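PDB 5GKG: endonuclease NucS from Thermococcus kodakarensis KOD1, which probably cleaves the 3' and 5' single-stranded extremities of branched DNA, and is seen here bound to DNA and magnesium. Local coordinates for residues 130-135 / 179-184; 188-193 / 222-227. The protein carries 1 engineered substitution. One frame throughout, in Å; residues are numbered along the deposited sequence.

Contact 1. Residues 130-135 / 179-184; sequences GSEAEM and ELKRRR. With MG (magnesium ion), chain E; nucleotides of chain D.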
loop_
_atom_site.group_PDB
_atom_site.type_symbol
_atom_site.label_atom_id
_atom_site.label_comp_id
_atom_site.label_asym_id
_atom_site.label_seq_id
_atom_site.Cartn_x
_atom_site.Cartn_y
_atom_site.Cartn_z
ATOM N N GLY A 130 -5.569 1.025 -17.921
ATOM C CA GLY A 130 -4.467 1.962 -17.733
ATOM C C GLY A 130 -3.326 1.425 -16.880
ATOM O O GLY A 130 -2.620 2.202 -16.220
ATOM N N SER A 131 -3.151 0.101 -16.888
ATOM C CA SER A 131 -2.090 -0.547 -16.135
ATOM C C SER A 131 -0.776 -0.669 -16.923
ATOM O O SER A 131 -0.752 -0.444 -18.140
ATOM C CB SER A 131 -2.543 -1.945 -15.725
ATOM O OG SER A 131 -2.399 -2.845 -16.821
ATOM N N GLU A 132 0.289 -1.121 -16.249
ATOM C CA GLU A 132 1.558 -1.394 -16.939
ATOM C C GLU A 132 1.405 -2.577 -17.900
ATOM O O GLU A 132 1.974 -2.572 -18.995
ATOM C CB GLU A 132 2.721 -1.657 -15.958
ATOM C CG GLU A 132 4.006 -2.188 -16.655
ATOM C CD GLU A 132 5.252 -2.297 -15.743
ATOM O OE1 GLU A 132 5.276 -1.701 -14.635
ATOM O OE2 GLU A 132 6.232 -2.974 -16.146
ATOM N N ALA A 133 0.619 -3.579 -17.518
ATOM C CA ALA A 133 0.444 -4.730 -18.398
ATOM C C ALA A 133 -0.181 -4.303 -19.724
ATOM O O ALA A 133 0.142 -4.864 -20.768
ATOM C CB ALA A 133 -0.380 -5.787 -17.742
ATOM N N GLU A 134 -1.047 -3.294 -19.694
ATOM C CA GLU A 134 -1.619 -2.807 -20.932
ATOM C C GLU A 134 -0.589 -2.096 -21.806
ATOM O O GLU A 134 -0.665 -2.146 -23.033
ATOM C CB GLU A 134 -2.794 -1.903 -20.627
ATOM C CG GLU A 134 -3.891 -2.701 -19.962
ATOM C CD GLU A 134 -5.143 -1.903 -19.745
ATOM O OE1 GLU A 134 -5.953 -1.774 -20.692
ATOM O OE2 GLU A 134 -5.308 -1.407 -18.614
ATOM N N MET A 135 0.375 -1.442 -21.174
ATOM C CA MET A 135 1.466 -0.843 -21.915
ATOM C C MET A 135 2.202 -1.924 -22.696
ATOM O O MET A 135 2.515 -1.739 -23.867
ATOM C CB MET A 135 2.434 -0.122 -20.981
ATOM C CG MET A 135 1.939 1.207 -20.467
ATOM S SD MET A 135 3.130 1.951 -19.349
ATOM C CE MET A 135 4.488 2.261 -20.479
ATOM N N GLU A 179 12.293 -1.172 -19.614
ATOM C CA GLU A 179 11.645 -0.952 -18.315
ATOM C C GLU A 179 10.423 -0.034 -18.515
ATOM O O GLU A 179 10.563 1.080 -19.016
ATOM C CB GLU A 179 12.608 -0.338 -17.289
ATOM C CG GLU A 179 11.957 -0.115 -15.892
ATOM C CD GLU A 179 11.326 -1.386 -15.321
ATOM O OE1 GLU A 179 10.481 -1.287 -14.407
ATOM O OE2 GLU A 179 11.671 -2.494 -15.795
ATOM N N LEU A 180 9.236 -0.523 -18.149
ATOM C CA LEU A 180 7.982 0.227 -18.303
ATOM C C LEU A 180 7.505 0.772 -16.981
ATOM O O LEU A 180 7.603 0.088 -15.962
ATOM C CB LEU A 180 6.868 -0.648 -18.884
ATOM C CG LEU A 180 7.161 -1.619 -20.024
ATOM C CD1 LEU A 180 5.852 -2.152 -20.554
ATOM C CD2 LEU A 180 7.970 -0.997 -21.134
ATOM N N LYS A 181 6.993 1.999 -17.001
ATOM C CA LYS A 181 6.259 2.567 -15.861
ATOM C C LYS A 181 4.980 3.232 -16.320
ATOM O O LYS A 181 4.989 3.988 -17.286
ATOM C CB LYS A 181 7.105 3.586 -15.087
ATOM C CG LYS A 181 8.183 2.960 -14.236
ATOM C CD LYS A 181 7.610 1.903 -13.295
ATOM C CE LYS A 181 8.578 0.735 -13.088
ATOM N NZ LYS A 181 9.641 0.990 -12.057
ATOM N N ARG A 182 3.892 2.960 -15.601
ATOM C CA ARG A 182 2.572 3.493 -15.934
ATOM C C ARG A 182 2.448 4.940 -15.523
ATOM O O ARG A 182 1.436 5.588 -15.793
ATOM C CB ARG A 182 1.462 2.680 -15.249
ATOM C CG ARG A 182 1.290 2.926 -13.751
ATOM C CD ARG A 182 -0.061 2.422 -13.257
ATOM N NE ARG A 182 -1.104 2.984 -14.091
ATOM C CZ ARG A 182 -1.591 4.210 -13.948
ATOM N NH1 ARG A 182 -1.169 4.992 -12.968
ATOM N NH2 ARG A 182 -2.506 4.647 -14.797
ATOM N N ARG A 183 3.463 5.424 -14.815
ATOM C CA ARG A 183 3.459 6.780 -14.286
ATOM C C ARG A 183 4.872 7.298 -14.373
ATOM O O ARG A 183 5.769 6.564 -14.805
ATOM C CB ARG A 183 2.930 6.824 -12.843
ATOM C CG ARG A 183 3.845 6.236 -11.783
ATOM C CD ARG A 183 3.169 6.070 -10.427
ATOM N NE ARG A 183 4.119 5.923 -9.315
ATOM C CZ ARG A 183 3.821 6.066 -8.019
ATOM N NH1 ARG A 183 2.577 6.361 -7.633
ATOM N NH2 ARG A 183 4.776 5.928 -7.095
ATOM N N ARG A 184 5.061 8.550 -13.960
ATOM C CA ARG A 184 6.345 9.210 -14.058
ATOM C C ARG A 184 7.399 8.317 -13.401
ATOM O O ARG A 184 7.200 7.778 -12.304
ATOM C CB ARG A 184 6.280 10.600 -13.424
ATOM C CG ARG A 184 7.599 11.323 -13.246
ATOM C CD ARG A 184 7.344 12.729 -12.632
ATOM N NE ARG A 184 7.066 13.652 -13.688
ATOM C CZ ARG A 184 7.927 14.585 -14.057
ATOM N NH1 ARG A 184 9.106 14.707 -13.442
ATOM N NH2 ARG A 184 7.621 15.388 -15.063
HETATM MG MG MG E . 9.875 -3.532 -14.259
ATOM P P DT D 9 -0.410 4.736 -9.346
ATOM O OP1 DT D 9 0.184 6.095 -9.309
ATOM O OP2 DT D 9 -0.231 3.874 -10.528
ATOM O "O5'" DT D 9 0.003 3.908 -8.034
ATOM C "C5'" DT D 9 -0.072 4.526 -6.751
ATOM C "C4'" DT D 9 -0.875 3.681 -5.773
ATOM O "O4'" DT D 9 -0.241 2.388 -5.597
ATOM C "C3'" DT D 9 -1.032 4.302 -4.389
ATOM O "O3'" DT D 9 -2.360 4.717 -4.218
ATOM C "C2'" DT D 9 -0.688 3.190 -3.406
ATOM C "C1'" DT D 9 0.084 2.175 -4.242
ATOM N N1 DT D 9 1.575 2.245 -4.080
ATOM C C2 DT D 9 2.125 2.048 -2.834
ATOM O O2 DT D 9 1.461 1.842 -1.828
ATOM N N3 DT D 9 3.500 2.097 -2.805
ATOM C C4 DT D 9 4.360 2.322 -3.872
ATOM O O4 DT D 9 5.580 2.355 -3.739
ATOM C C5 DT D 9 3.722 2.518 -5.149
ATOM C C7 DT D 9 4.560 2.771 -6.381
ATOM C C6 DT D 9 2.374 2.465 -5.193
ATOM P P DC D 7 1.325 -1.351 -12.503
ATOM O OP1 DC D 7 0.217 -1.686 -13.437
ATOM O OP2 DC D 7 2.176 -0.171 -12.732
ATOM O "O5'" DC D 7 0.766 -1.204 -11.019
ATOM C "C5'" DC D 7 -0.207 -2.099 -10.528
ATOM C "C4'" DC D 7 -0.820 -1.574 -9.236
ATOM O "O4'" DC D 7 0.076 -1.826 -8.132
ATOM C "C3'" DC D 7 -1.117 -0.071 -9.207
ATOM O "O3'" DC D 7 -2.357 0.156 -8.557
ATOM C "C2'" DC D 7 0.037 0.493 -8.383
ATOM C "C1'" DC D 7 0.260 -0.637 -7.398
ATOM N N1 DC D 7 1.624 -0.673 -6.804
ATOM C C2 DC D 7 1.768 -0.911 -5.435
ATOM O O2 DC D 7 0.748 -1.066 -4.735
ATOM N N3 DC D 7 3.020 -0.955 -4.909
ATOM C C4 DC D 7 4.089 -0.783 -5.693
ATOM N N4 DC D 7 5.303 -0.850 -5.128
ATOM C C5 DC D 7 3.960 -0.548 -7.093
ATOM C C6 DC D 7 2.722 -0.501 -7.602
ATOM P P DA D 6 7.998 -3.176 -11.517
ATOM O OP1 DA D 6 8.475 -2.671 -12.831
ATOM O OP2 DA D 6 8.501 -2.561 -10.268
ATOM O "O5'" DA D 6 6.417 -3.099 -11.530
ATOM C "C5'" DA D 6 5.689 -3.952 -12.383
ATOM C "C4'" DA D 6 4.225 -3.925 -12.028
ATOM O "O4'" DA D 6 4.038 -4.469 -10.697
ATOM C "C3'" DA D 6 3.603 -2.544 -12.001
ATOM O "O3'" DA D 6 2.268 -2.645 -12.435
ATOM C "C2'" DA D 6 3.707 -2.140 -10.526
ATOM C "C1'" DA D 6 3.522 -3.477 -9.820
ATOM N N9 DA D 6 4.250 -3.600 -8.557
ATOM C C8 DA D 6 5.584 -3.438 -8.374
ATOM N N7 DA D 6 5.977 -3.661 -7.150
ATOM C C5 DA D 6 4.826 -4.002 -6.482
ATOM C C6 DA D 6 4.576 -4.346 -5.137
ATOM N N6 DA D 6 5.527 -4.410 -4.203
ATOM N N1 DA D 6 3.306 -4.630 -4.792
ATOM C C2 DA D 6 2.365 -4.575 -5.731
ATOM N N3 DA D 6 2.481 -4.266 -7.017
ATOM C C4 DA D 6 3.750 -3.986 -7.332
HETATM O O HOH W 1 4.142 1.050 -14.023
#
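Arg182 takes hold of Gly130 side-on: NE (2.7 Å) and NH2 (2.8 Å) both donate to the carbonyl O of Gly130, which lies in the guanidinium plane. CG sits between the backbone N and the carbonyl carbon (chi1 75°), and a bend at chi3 swings the group toward Gly130. NH1 then reaches OP2 of DT9 of chain D at 2.8 Å, while NH2 also donates to Arg44 O of the second subunit. With an alanine there, the Gly130 carbonyl would probably lose both donors, the DT9 phosphate and the second subunit's Arg44 O one each. Glu132 N points almost straight at OP1 of DC7 of chain D (2.9 Å, 175°). Its side chain runs extended past Leu180 CB, and a water donates to both Glu132 OE1 and DC7 OP2. On the apolar side Met135 CB lies 4.0 Å from Leu180 CD1, the two side chains running past each other in opposite directions. Ser131 and Glu134 form a capping box that opens helix 132-141. Glu179 holds the magnesium ion through OE1 (2.3 Å) and OE2 (2.6 Å), and with Lys181 fits the E-x-K signature of the PDDEXK nuclease active site.

Contact 2. Residues 188-193 / 222-227; sequences HAVRQL and KRLLEK. With MG (magnesium ion), chain E; nucleotides of chain D; nucleotides of chain C.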
loop_
_atom_site.group_PDB
_atom_site.type_symbol
_atom_site.label_atom_id
_atom_site.label_comp_id
_atom_site.label_asym_id
_atom_site.label_seq_id
_atom_site.Cartn_x
_atom_site.Cartn_y
_atom_site.Cartn_z
ATOM N N HIS A 188 14.196 4.631 -8.794
ATOM C CA HIS A 188 13.908 3.207 -8.645
ATOM C C HIS A 188 13.847 2.470 -10.017
ATOM O O HIS A 188 14.486 1.434 -10.195
ATOM C CB HIS A 188 12.587 3.070 -7.860
ATOM C CG HIS A 188 11.941 1.721 -7.944
ATOM N ND1 HIS A 188 12.365 0.640 -7.197
ATOM C CD2 HIS A 188 10.872 1.288 -8.658
ATOM C CE1 HIS A 188 11.604 -0.408 -7.466
ATOM N NE2 HIS A 188 10.695 -0.042 -8.349
ATOM N N ALA A 189 13.121 3.037 -10.982
ATOM C CA ALA A 189 12.968 2.469 -12.316
ATOM C C ALA A 189 14.292 2.395 -13.066
ATOM O O ALA A 189 14.572 1.400 -13.723
ATOM C CB ALA A 189 11.963 3.284 -13.143
ATOM N N VAL A 190 15.092 3.453 -12.986
ATOM C CA VAL A 190 16.315 3.506 -13.761
ATOM C C VAL A 190 17.301 2.496 -13.184
ATOM O O VAL A 190 18.039 1.847 -13.927
ATOM C CB VAL A 190 16.930 4.908 -13.785
ATOM C CG1 VAL A 190 18.188 4.867 -14.553
ATOM C CG2 VAL A 190 15.980 5.896 -14.462
ATOM N N ARG A 191 17.267 2.339 -11.864
ATOM C CA ARG A 191 18.060 1.338 -11.156
ATOM C C ARG A 191 17.706 -0.084 -11.607
ATOM O O ARG A 191 18.593 -0.922 -11.780
ATOM C CB ARG A 191 17.856 1.456 -9.639
ATOM C CG ARG A 191 18.448 2.692 -9.021
ATOM C CD ARG A 191 18.662 2.505 -7.530
ATOM N NE ARG A 191 18.822 3.809 -6.925
ATOM C CZ ARG A 191 17.857 4.482 -6.302
ATOM N NH1 ARG A 191 16.645 3.955 -6.137
ATOM N NH2 ARG A 191 18.123 5.679 -5.807
ATOM N N GLN A 192 16.409 -0.344 -11.778
ATOM C CA GLN A 192 15.933 -1.603 -12.340
ATOM C C GLN A 192 16.545 -1.790 -13.741
ATOM O O GLN A 192 17.226 -2.787 -13.997
ATOM C CB GLN A 192 14.399 -1.613 -12.420
ATOM C CG GLN A 192 13.649 -2.626 -11.550
ATOM C CD GLN A 192 12.130 -2.459 -11.665
ATOM O OE1 GLN A 192 11.405 -3.204 -12.395
ATOM N NE2 GLN A 192 11.641 -1.454 -10.965
ATOM N N LEU A 193 16.303 -0.812 -14.621
ATOM C CA LEU A 193 16.812 -0.817 -15.993
ATOM C C LEU A 193 18.332 -1.044 -16.076
ATOM O O LEU A 193 18.778 -1.936 -16.788
ATOM C CB LEU A 193 16.456 0.494 -16.700
ATOM C CG LEU A 193 16.840 0.543 -18.182
ATOM C CD1 LEU A 193 16.416 -0.724 -18.915
ATOM C CD2 LEU A 193 16.255 1.761 -18.887
ATOM N N LYS A 222 16.028 11.165 -14.968
ATOM C CA LYS A 222 16.630 11.662 -16.203
ATOM C C LYS A 222 18.135 11.856 -16.043
ATOM O O LYS A 222 18.926 11.477 -16.914
ATOM C CB LYS A 222 15.993 12.973 -16.651
ATOM C CG LYS A 222 16.669 13.551 -17.885
ATOM C CD LYS A 222 15.793 14.569 -18.590
ATOM C CE LYS A 222 16.615 15.535 -19.431
ATOM N NZ LYS A 222 17.571 16.343 -18.586
ATOM N N ARG A 223 18.524 12.417 -14.910
ATOM C CA ARG A 223 19.928 12.621 -14.629
ATOM C C ARG A 223 20.676 11.290 -14.711
ATOM O O ARG A 223 21.585 11.131 -15.526
ATOM C CB ARG A 223 20.093 13.270 -13.260
ATOM C CG ARG A 223 21.519 13.463 -12.838
ATOM C CD ARG A 223 21.628 14.489 -11.721
ATOM N NE ARG A 223 21.017 14.047 -10.472
ATOM C CZ ARG A 223 19.950 14.621 -9.930
ATOM N NH1 ARG A 223 19.391 15.662 -10.539
ATOM N NH2 ARG A 223 19.453 14.162 -8.784
ATOM N N LEU A 224 20.253 10.326 -13.901
ATOM C CA LEU A 224 20.885 9.018 -13.874
ATOM C C LEU A 224 20.804 8.293 -15.218
ATOM O O LEU A 224 21.777 7.679 -15.658
ATOM C CB LEU A 224 20.259 8.160 -12.789
ATOM C CG LEU A 224 20.787 6.727 -12.716
ATOM C CD1 LEU A 224 22.321 6.654 -12.574
ATOM C CD2 LEU A 224 20.105 5.976 -11.584
ATOM N N LEU A 225 19.651 8.381 -15.870
ATOM C CA LEU A 225 19.462 7.751 -17.159
ATOM C C LEU A 225 20.522 8.233 -18.146
ATOM O O LEU A 225 21.241 7.436 -18.759
ATOM C CB LEU A 225 18.069 8.051 -17.696
ATOM C CG LEU A 225 17.584 7.125 -18.806
ATOM C CD1 LEU A 225 17.050 5.797 -18.251
ATOM C CD2 LEU A 225 16.543 7.822 -19.636
ATOM N N GLU A 226 20.605 9.546 -18.298
ATOM C CA GLU A 226 21.622 10.158 -19.142
ATOM C C GLU A 226 23.033 9.709 -18.778
ATOM O O GLU A 226 23.815 9.330 -19.649
ATOM C CB GLU A 226 21.533 11.669 -19.047
ATOM C CG GLU A 226 20.462 12.252 -19.941
ATOM C CD GLU A 226 20.171 13.708 -19.632
ATOM O OE1 GLU A 226 20.733 14.231 -18.639
ATOM O OE2 GLU A 226 19.383 14.325 -20.384
ATOM N N LYS A 227 23.350 9.752 -17.490
ATOM C CA LYS A 227 24.683 9.402 -17.024
ATOM C C LYS A 227 25.087 8.042 -17.557
ATOM O O LYS A 227 26.151 7.897 -18.125
ATOM C CB LYS A 227 24.736 9.431 -15.494
ATOM C CG LYS A 227 26.006 8.887 -14.856
ATOM C CD LYS A 227 26.097 9.306 -13.381
ATOM C CE LYS A 227 27.238 8.611 -12.630
ATOM N NZ LYS A 227 26.884 7.227 -12.178
HETATM MG MG MG E . 9.875 -3.532 -14.259
ATOM P P DA D 6 7.998 -3.176 -11.517
ATOM O OP1 DA D 6 8.475 -2.671 -12.831
ATOM O OP2 DA D 6 8.501 -2.561 -10.268
ATOM O "O5'" DA D 6 6.417 -3.099 -11.530
ATOM C "C5'" DA D 6 5.689 -3.952 -12.383
ATOM C "C4'" DA D 6 4.225 -3.925 -12.028
ATOM O "O4'" DA D 6 4.038 -4.469 -10.697
ATOM C "C3'" DA D 6 3.603 -2.544 -12.001
ATOM O "O3'" DA D 6 2.268 -2.645 -12.435
ATOM C "C2'" DA D 6 3.707 -2.140 -10.526
ATOM C "C1'" DA D 6 3.522 -3.477 -9.820
ATOM N N9 DA D 6 4.250 -3.600 -8.557
ATOM C C8 DA D 6 5.584 -3.438 -8.374
ATOM N N7 DA D 6 5.977 -3.661 -7.150
ATOM C C5 DA D 6 4.826 -4.002 -6.482
ATOM C C6 DA D 6 4.576 -4.346 -5.137
ATOM N N6 DA D 6 5.527 -4.410 -4.203
ATOM N N1 DA D 6 3.306 -4.630 -4.792
ATOM C C2 DA D 6 2.365 -4.575 -5.731
ATOM N N3 DA D 6 2.481 -4.266 -7.017
ATOM C C4 DA D 6 3.750 -3.986 -7.332
ATOM P P DA C 5 16.276 7.235 -3.480
ATOM O OP1 DA C 5 17.713 7.009 -3.231
ATOM O OP2 DA C 5 15.630 6.780 -4.732
ATOM O "O5'" DA C 5 15.485 6.562 -2.272
ATOM C "C5'" DA C 5 15.764 6.940 -0.956
ATOM C "C4'" DA C 5 14.675 6.442 -0.020
ATOM O "O4'" DA C 5 13.419 7.137 -0.291
ATOM C "C3'" DA C 5 14.364 4.938 -0.117
ATOM O "O3'" DA C 5 14.378 4.374 1.186
ATOM C "C2'" DA C 5 12.960 4.909 -0.724
ATOM C "C1'" DA C 5 12.373 6.201 -0.190
ATOM N N9 DA C 5 11.214 6.671 -0.952
ATOM C C8 DA C 5 11.111 6.799 -2.309
ATOM N N7 DA C 5 9.947 7.243 -2.711
ATOM C C5 DA C 5 9.226 7.406 -1.533
ATOM C C6 DA C 5 7.899 7.847 -1.267
ATOM N N6 DA C 5 7.035 8.212 -2.216
ATOM N N1 DA C 5 7.502 7.890 0.019
ATOM C C2 DA C 5 8.367 7.522 0.973
ATOM N N3 DA C 5 9.623 7.098 0.848
ATOM C C4 DA C 5 9.993 7.058 -0.443
#
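Val190 sets one methyl against Leu224 and the other against Leu225, and the tight part of this contact is built round it. CG1, anti to the backbone N (chi1 178°), rests 3.7 Å from Leu224 CG, the two side chains passing in opposite directions. Val190 CG2 meets Leu225 CD1 at 3.9 Å, here with the side chains crossing at about a right angle, and CG1 also lies near that leucine methyl. The helices run nearly side by side, the axes of these short segments 9.4 Å apart and inclined by 21°. The joint is apolar throughout, and Leu212 of strand 208-214 touches Val190, Leu193 and Leu225.

Away from Val190 the fit slackens. Leu193 CD2 comes only to 4.2 Å of Leu225 CD1, and Arg191 gives just its aliphatic CG, 4.5 Å from Leu224 CD2. The rest of that side chain leads off extended to the DNA. Arg191 NH2 donates to OP2 of DA5 of chain C at 2.9 Å (161°) and weakly to OP1, and NE makes a weak bond to Ser195 of the second subunit. On the exposed face of helix 219-227, Lys222 NZ pairs with Glu226 OE2 at 3.3 Å, one turn apart.

Strand 175-180, helix 187-204 and strand 208-214 make one beta-alpha-beta crossover, and helix 219-227 leads on to parallel strand 231-234 in a second. Two neighbouring helices packed on the same face of the sheet are what such consecutive crossovers produce, here in the PDDEXK nuclease core.

In the fold
Both contacts are buried within the nuclease domain, their centres 16 Å apart, but they do different work. Contact 1 joins the start of helix 132-141 to the end of strand 175-180 and is largely polar, with arginines and a backbone N-H meeting phosphates and Glu179 on the magnesium ion. Contact 2 is hydrophobic helix-on-helix packing, farther from the chain centre; Lys222 and Glu226 stay on its exposed face, while the buried Arg191 reaches out to the DNA. No element is common to the two, yet strand 175-180 runs on into helix 187-204 through the loop that holds Lys181. The metal joins them in space: Gln192 of that helix is modelled on the same magnesium ion as Glu179.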